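Local coordinates for protein diadenosine tetraphosphatase, putative (Trypanosoma brucei, PDB 2QJC) that probably hydrolyses phosphate esters or anhydrides such as diadenosine tetraphosphate, as a metallophosphatase with two manganese ions bound in its active site, at residues I115-D118 / V119-L123. Residues are numbered along the deposited sequence; the frame is centred on the assembly and turned at random.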
loop_
_atom_site.group_PDB
_atom_site.type_symbol
_atom_site.label_atom_id
_atom_site.label_comp_id
_atom_site.label_asym_id
_atom_site.label_seq_id
_atom_site.Cartn_x
_atom_site.Cartn_y
_atom_site.Cartn_z
ATOM N N ILE A 115 -3.180 -21.065 -3.377
ATOM C CA ILE A 115 -3.042 -20.334 -2.118
ATOM C C ILE A 115 -3.348 -21.145 -0.857
ATOM O O ILE A 115 -4.444 -21.684 -0.693
ATOM C CB ILE A 115 -3.896 -19.027 -2.110
ATOM C CG1 ILE A 115 -3.500 -18.168 -0.908
ATOM C CG2 ILE A 115 -5.388 -19.352 -2.064
ATOM C CD1 ILE A 115 -4.269 -16.857 -0.797
ATOM N N PRO A 116 -2.361 -21.249 0.049
ATOM C CA PRO A 116 -2.506 -21.989 1.307
ATOM C C PRO A 116 -3.329 -21.232 2.347
ATOM O O PRO A 116 -3.436 -20.003 2.298
ATOM C CB PRO A 116 -1.058 -22.216 1.742
ATOM C CG PRO A 116 -0.358 -21.008 1.219
ATOM C CD PRO A 116 -0.962 -20.829 -0.158
ATOM N N THR A 117 -3.906 -21.984 3.281
ATOM C CA THR A 117 -4.753 -21.438 4.337
ATOM C C THR A 117 -4.172 -20.251 5.103
ATOM O O THR A 117 -4.817 -19.206 5.211
ATOM C CB THR A 117 -5.133 -22.543 5.355
ATOM O OG1 THR A 117 -5.907 -23.553 4.694
ATOM C CG2 THR A 117 -5.955 -21.959 6.511
ATOM N N ASP A 118 -2.966 -20.410 5.644
ATOM C CA ASP A 118 -2.348 -19.335 6.406
ATOM C C ASP A 118 -2.272 -18.040 5.595
ATOM O O ASP A 118 -2.737 -16.993 6.049
ATOM C CB ASP A 118 -0.961 -19.759 6.904
ATOM C CG ASP A 118 0.008 -20.059 5.780
ATOM O OD1 ASP A 118 -0.361 -20.794 4.843
ATOM O OD2 ASP A 118 1.149 -19.564 5.843
ATOM N N VAL A 119 -1.708 -18.114 4.391
ATOM C CA VAL A 119 -1.607 -16.935 3.538
ATOM C C VAL A 119 -2.988 -16.300 3.348
ATOM O O VAL A 119 -3.177 -15.108 3.589
ATOM C CB VAL A 119 -1.027 -17.294 2.149
ATOM C CG1 VAL A 119 -0.997 -16.056 1.255
ATOM C CG2 VAL A 119 0.378 -17.868 2.303
ATOM N N GLU A 120 -3.952 -17.108 2.922
ATOM C CA GLU A 120 -5.312 -16.630 2.700
ATOM C C GLU A 120 -5.893 -15.971 3.954
ATOM O O GLU A 120 -6.653 -15.001 3.863
ATOM C CB GLU A 120 -6.202 -17.794 2.266
ATOM C CG GLU A 120 -7.666 -17.446 2.099
ATOM C CD GLU A 120 -8.497 -18.660 1.733
ATOM O OE1 GLU A 120 -8.186 -19.305 0.708
ATOM O OE2 GLU A 120 -9.457 -18.976 2.470
ATOM N N THR A 121 -5.528 -16.497 5.119
ATOM C CA THR A 121 -6.014 -15.959 6.382
ATOM C C THR A 121 -5.430 -14.582 6.673
ATOM O O THR A 121 -6.151 -13.679 7.095
ATOM C CB THR A 121 -5.687 -16.914 7.549
ATOM O OG1 THR A 121 -6.443 -18.119 7.394
ATOM C CG2 THR A 121 -6.035 -16.280 8.880
ATOM N N TYR A 122 -4.129 -14.424 6.437
ATOM C CA TYR A 122 -3.453 -13.152 6.672
ATOM C C TYR A 122 -4.059 -12.054 5.809
ATOM O O TYR A 122 -4.317 -10.950 6.293
ATOM C CB TYR A 122 -1.955 -13.262 6.366
ATOM C CG TYR A 122 -1.187 -11.975 6.593
ATOM C CD1 TYR A 122 -0.654 -11.661 7.844
ATOM C CD2 TYR A 122 -1.024 -11.050 5.560
ATOM C CE1 TYR A 122 0.031 -10.450 8.063
ATOM C CE2 TYR A 122 -0.350 -9.835 5.765
ATOM C CZ TYR A 122 0.175 -9.543 7.013
ATOM O OH TYR A 122 0.839 -8.350 7.203
ATOM N N LEU A 123 -4.276 -12.360 4.530
ATOM C CA LEU A 123 -4.851 -11.400 3.586
ATOM C C LEU A 123 -6.298 -11.069 3.923
ATOM O O LEU A 123 -6.750 -9.936 3.762
ATOM C CB LEU A 123 -4.813 -11.958 2.159
ATOM C CG LEU A 123 -3.458 -12.224 1.498
ATOM C CD1 LEU A 123 -3.682 -12.682 0.065
ATOM C CD2 LEU A 123 -2.617 -10.967 1.521
#
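Pro116 and Val119 meet at the start of helix 117-124, where CG of the proline ring lies 3.4 Å from CG2 of Val119, tighter than usual for two carbons. The other methyl of Val119, CG1, faces Ile115, whose CG1 is 3.9 Å away. Because CG1 of Ile115 stands anti to the backbone N (chi1 -169°) and the chain runs on extended, its CD1 reaches over the first turn to within 3.7 Å of Glu120 CA and ends 4.3 Å from Leu123 CD1. Pro116 is the N-cap residue. Its carbonyl O opens the helical bonding by accepting a nearly straight bond from Glu120 N (3.0 Å, N-H...O 175°), and Tyr122 N repeats the i to i+4 pattern on Asp118 O. Thr117 O is gripped twice, by Thr121 N at 2.8 Å and by Thr121 OG1 at 2.9 Å; the hydroxyl comes from above the carbonyl plane, placed there by a chi1 of -67° that sets it beside its own backbone N. This short helix of the calcineurin-like phosphoesterase fold and the two residues leading into it pack against two others: Ile115 and Leu123 touch helix 81-91, while Pro116 and Val119 rest on helix 63-73. From the latter, Arg68 NE forms a salt bridge with Asp118 OD2. Further along, Tyr122 OH is hydrogen-bonded to Ala75 O, and the side chain of Leu123 comes to about 9 Å from that of the manganese ligand Asp55.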